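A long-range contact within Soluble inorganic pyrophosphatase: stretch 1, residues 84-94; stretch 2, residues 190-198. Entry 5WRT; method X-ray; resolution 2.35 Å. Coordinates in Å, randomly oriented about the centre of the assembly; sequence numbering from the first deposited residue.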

# COMPACT_ATOMS: atom_id res chain seq x y z
N GLU A 84 -13.55 2.49 6.81
CA GLU A 84 -12.13 2.81 6.72
C GLU A 84 -11.55 2.15 5.48
O GLU A 84 -12.08 1.14 5.00
CB GLU A 84 -11.36 2.33 7.96
CG GLU A 84 -11.78 2.95 9.27
CD GLU A 84 -10.87 2.54 10.41
OE1 GLU A 84 -9.96 1.71 10.18
OE2 GLU A 84 -11.06 3.03 11.55
N TYR A 85 -10.47 2.72 4.96
CA TYR A 85 -9.69 1.99 3.98
C TYR A 85 -8.98 0.82 4.65
O TYR A 85 -8.67 0.85 5.84
CB TYR A 85 -8.67 2.92 3.31
CG TYR A 85 -9.29 3.91 2.35
CD1 TYR A 85 -10.22 3.51 1.41
CD2 TYR A 85 -8.95 5.26 2.40
CE1 TYR A 85 -10.79 4.41 0.53
CE2 TYR A 85 -9.51 6.17 1.52
CZ TYR A 85 -10.44 5.74 0.59
OH TYR A 85 -11.01 6.64 -0.28
N ALA A 86 -8.72 -0.23 3.86
CA ALA A 86 -8.05 -1.40 4.41
C ALA A 86 -6.59 -1.11 4.76
O ALA A 86 -6.00 -1.86 5.55
CB ALA A 86 -8.12 -2.56 3.42
N SER A 87 -6.02 -0.04 4.21
CA SER A 87 -4.62 0.30 4.44
C SER A 87 -4.51 1.78 4.77
O SER A 87 -5.35 2.59 4.39
CB SER A 87 -3.77 -0.03 3.21
OG SER A 87 -3.62 -1.43 3.06
N THR A 88 -3.46 2.12 5.51
CA THR A 88 -3.19 3.51 5.84
C THR A 88 -2.69 4.26 4.60
O THR A 88 -1.84 3.76 3.85
CB THR A 88 -2.16 3.61 6.97
OG1 THR A 88 -2.72 3.06 8.17
CG2 THR A 88 -1.77 5.05 7.22
N LEU A 89 -3.23 5.45 4.39
CA LEU A 89 -2.76 6.33 3.32
C LEU A 89 -1.56 7.13 3.82
O LEU A 89 -1.62 7.76 4.88
CB LEU A 89 -3.88 7.26 2.87
CG LEU A 89 -3.77 7.95 1.51
CD1 LEU A 89 -3.19 7.00 0.47
CD2 LEU A 89 -5.13 8.43 1.08
N TYR A 90 -0.47 7.10 3.05
CA TYR A 90 0.80 7.68 3.49
C TYR A 90 0.99 9.12 3.03
O TYR A 90 2.10 9.65 3.14
CB TYR A 90 1.97 6.83 3.00
CG TYR A 90 1.82 5.36 3.33
CD1 TYR A 90 1.85 4.93 4.65
CD2 TYR A 90 1.67 4.41 2.33
CE1 TYR A 90 1.72 3.59 4.96
CE2 TYR A 90 1.53 3.07 2.63
CZ TYR A 90 1.56 2.67 3.95
OH TYR A 90 1.43 1.34 4.26
N TRP A 91 -0.06 9.76 2.50
CA TRP A 91 0.04 11.12 2.02
C TRP A 91 -1.26 11.85 2.30
O TRP A 91 -2.33 11.24 2.38
CB TRP A 91 0.35 11.16 0.52
CG TRP A 91 1.52 10.30 0.13
CD1 TRP A 91 2.83 10.67 0.07
CD2 TRP A 91 1.48 8.91 -0.22
NE1 TRP A 91 3.61 9.61 -0.30
CE2 TRP A 91 2.80 8.51 -0.49
CE3 TRP A 91 0.45 7.97 -0.35
CZ2 TRP A 91 3.13 7.21 -0.88
CZ3 TRP A 91 0.78 6.68 -0.73
CH2 TRP A 91 2.10 6.31 -0.99
N ASN A 92 -1.17 13.17 2.48
CA ASN A 92 -2.36 13.99 2.60
C ASN A 92 -3.21 13.86 1.33
O ASN A 92 -2.69 13.91 0.21
CB ASN A 92 -1.99 15.45 2.85
CG ASN A 92 -1.13 15.62 4.08
OD1 ASN A 92 -1.60 15.45 5.21
ND2 ASN A 92 0.13 15.96 3.88
N TYR A 93 -4.51 13.69 1.52
CA TYR A 93 -5.40 13.34 0.42
C TYR A 93 -6.69 14.13 0.55
O TYR A 93 -7.20 14.32 1.66
CB TYR A 93 -5.68 11.84 0.42
CG TYR A 93 -6.58 11.35 -0.69
CD1 TYR A 93 -6.09 11.20 -1.99
CD2 TYR A 93 -7.90 10.99 -0.44
CE1 TYR A 93 -6.91 10.75 -3.01
CE2 TYR A 93 -8.72 10.53 -1.45
CZ TYR A 93 -8.22 10.41 -2.73
OH TYR A 93 -9.03 9.95 -3.75
N GLY A 94 -7.22 14.57 -0.58
CA GLY A 94 -8.44 15.36 -0.58
C GLY A 94 -8.98 15.62 -1.96
O GLY A 94 -8.93 14.75 -2.83
N TRP A 190 -0.39 2.04 -4.22
CA TRP A 190 -1.39 2.15 -3.16
C TRP A 190 -2.80 2.09 -3.74
O TRP A 190 -3.63 1.30 -3.29
CB TRP A 190 -1.19 3.45 -2.38
CG TRP A 190 -1.85 3.44 -1.03
CD1 TRP A 190 -1.26 3.17 0.17
CD2 TRP A 190 -3.23 3.69 -0.75
NE1 TRP A 190 -2.18 3.24 1.18
CE2 TRP A 190 -3.40 3.56 0.64
CE3 TRP A 190 -4.34 4.01 -1.54
CZ2 TRP A 190 -4.64 3.74 1.26
CZ3 TRP A 190 -5.56 4.19 -0.92
CH2 TRP A 190 -5.70 4.06 0.47
N PHE A 191 -3.07 2.92 -4.75
CA PHE A 191 -4.41 2.96 -5.33
C PHE A 191 -4.68 1.79 -6.26
O PHE A 191 -5.85 1.52 -6.56
CB PHE A 191 -4.62 4.29 -6.06
CG PHE A 191 -4.87 5.44 -5.13
CD1 PHE A 191 -6.11 5.61 -4.53
CD2 PHE A 191 -3.86 6.34 -4.83
CE1 PHE A 191 -6.34 6.66 -3.67
CE2 PHE A 191 -4.08 7.39 -3.96
CZ PHE A 191 -5.33 7.55 -3.38
N ARG A 192 -3.65 1.08 -6.71
CA ARG A 192 -3.88 -0.13 -7.50
C ARG A 192 -4.41 -1.26 -6.63
O ARG A 192 -5.27 -2.03 -7.07
CB ARG A 192 -2.60 -0.56 -8.21
CG ARG A 192 -2.82 -1.65 -9.26
CD ARG A 192 -1.62 -2.59 -9.37
NE ARG A 192 -0.40 -1.90 -9.77
CZ ARG A 192 -0.06 -1.65 -11.03
NH1 ARG A 192 -0.85 -2.03 -12.02
NH2 ARG A 192 1.07 -1.01 -11.29
N TRP A 193 -3.91 -1.37 -5.40
CA TRP A 193 -4.13 -2.56 -4.58
C TRP A 193 -5.11 -2.36 -3.43
O TRP A 193 -5.54 -3.35 -2.84
CB TRP A 193 -2.79 -3.05 -4.01
CG TRP A 193 -1.87 -3.64 -5.03
CD1 TRP A 193 -0.81 -3.02 -5.63
CD2 TRP A 193 -1.92 -4.96 -5.57
NE1 TRP A 193 -0.20 -3.88 -6.52
CE2 TRP A 193 -0.86 -5.08 -6.50
CE3 TRP A 193 -2.76 -6.06 -5.36
CZ2 TRP A 193 -0.62 -6.25 -7.21
CZ3 TRP A 193 -2.51 -7.23 -6.07
CH2 TRP A 193 -1.46 -7.31 -6.98
N TYR A 194 -5.48 -1.12 -3.09
CA TYR A 194 -6.14 -0.88 -1.80
C TYR A 194 -7.56 -1.43 -1.72
O TYR A 194 -8.10 -1.53 -0.62
CB TYR A 194 -6.15 0.62 -1.48
CG TYR A 194 -7.18 1.43 -2.21
CD1 TYR A 194 -7.16 1.54 -3.60
CD2 TYR A 194 -8.18 2.11 -1.52
CE1 TYR A 194 -8.10 2.29 -4.27
CE2 TYR A 194 -9.13 2.86 -2.19
CZ TYR A 194 -9.08 2.95 -3.56
OH TYR A 194 -10.02 3.70 -4.23
N LYS A 195 -8.17 -1.80 -2.84
CA LYS A 195 -9.51 -2.37 -2.81
C LYS A 195 -9.51 -3.88 -3.04
O LYS A 195 -10.58 -4.47 -3.23
CB LYS A 195 -10.41 -1.68 -3.84
CG LYS A 195 -10.74 -0.23 -3.52
CD LYS A 195 -11.54 0.39 -4.66
CE LYS A 195 -12.39 1.57 -4.16
NZ LYS A 195 -13.70 1.71 -4.87
N LEU A 196 -8.34 -4.51 -3.04
CA LEU A 196 -8.30 -5.97 -3.10
C LEU A 196 -8.93 -6.63 -1.88
O LEU A 196 -9.70 -7.58 -2.05
CB LEU A 196 -6.86 -6.46 -3.31
CG LEU A 196 -6.77 -7.95 -3.65
CD1 LEU A 196 -7.21 -8.20 -5.09
CD2 LEU A 196 -5.36 -8.49 -3.42
N PRO A 197 -8.64 -6.20 -0.64
CA PRO A 197 -9.30 -6.87 0.50
C PRO A 197 -10.79 -6.59 0.58
O PRO A 197 -11.55 -7.47 1.01
CB PRO A 197 -8.55 -6.31 1.72
CG PRO A 197 -7.33 -5.65 1.18
CD PRO A 197 -7.69 -5.17 -0.18
N THR A 198 -11.23 -5.40 0.18
CA THR A 198 -12.64 -5.05 0.31
C THR A 198 -13.47 -5.54 -0.87
O THR A 198 -14.61 -5.99 -0.69
CB THR A 198 -12.79 -3.53 0.47
OG1 THR A 198 -11.99 -2.86 -0.50
CG2 THR A 198 -12.36 -3.10 1.86
O HOH W 1 -10.30 6.82 -3.18
O HOH W 2 -9.53 0.00 1.03

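Contact between residues 84-94 and 190-198 of soluble inorganic pyrophosphatase, which buries 538 Å² counting both sides and is built mostly from aromatic rings. Trp190, in the helix that opens stretch 2, is the centre of it: 139 Å² of its surface is covered by stretch 1, more than for any other residue here. Its CA-to-CB bond points toward stretch 1, and with chi1 in t the indole lies along the chain from Tyr85 to Trp91. The one direct hydrogen bond between the stretches runs from Trp190 NE1 to Thr88 O, 2.7 Å long with an N-H...O angle of 149°. It gives the only polar atom of a buried indole a partner, and because the acceptor is a backbone carbonyl, the Thr88 side chain is free to point away, its OG1 bonded elsewhere in the structure. Beside this bond, Ser87 O sits at the edge of the same ring, 3.4 Å from Trp190 CZ2.

One face of the indole is covered by Leu89. Its CA-to-CB bond points sideways, but its end comes nearer, placing Leu89 CD1 3.4 Å from the centroid of the Trp190 six-membered ring and 11° off the ring normal, a CH-pi contact in which the methyl sits almost directly above the ring centre, at a distance that lets its hydrogens meet the pi cloud. At the far rim of the indole, Trp190 CH2 comes within 4.0 Å of Tyr85 CD2, and the edge of Trp190 meets the face of Tyr85 with planes at 85°. Near the pyrrole end, Tyr90 CE2 lies 3.7 Å from Trp190 CD1, while Trp91 turns its edge toward the indole face in an offset edge-to-face pair, its CZ3 4.1 Å from Trp190 CB.

Phe191 extends the apolar surface. Its CA-to-CB bond points sideways, but the ring reaches far enough for Phe191 CZ to lie 3.6 Å from Tyr93 CE1, the two planes inclined at 39°, and 4.4 Å from Leu89 CD1. Leu89 thus touches both Trp190 and Phe191. Arg192 and Trp193 are out of reach of stretch 1; Trp193 instead starts a type I turn, closed by the hydrogen bond from Leu196 N to Trp193 O (3.0 Å), that carries the chain into the next helix.

Tyr194, with chi1 at 78° (p), brings its edge to the face of Tyr85 in an offset edge-to-face pair, planes at 75°, so that the Tyr85 ring receives edges from two residues of stretch 2; Tyr194 CE2 is 3.5 Å from Tyr85 CE1. Water supplements this packing at two points. Water 1 lies 3.0 Å from Tyr85 OH and, through a weak bond, 3.3 Å from Tyr194 OH, linking the two hydroxyls. Water 2 accepts from Ala86 N at 3.0 Å and donates to Tyr194 O at 2.7 Å, bridging the backbones where Ala86 CA and Tyr194 CA are 6.5 Å apart. The small Ala86 fits this close approach, its CB 4.2 Å from Tyr194 O.

Lys195 occupies the N-cap position and contributes almost nothing to the contact. Beyond it, Pro197 ends the apolar packing, with its CG 3.9 Å from Ala86 CB; Thr198, exposed, points toward stretch 1 without coming into contact.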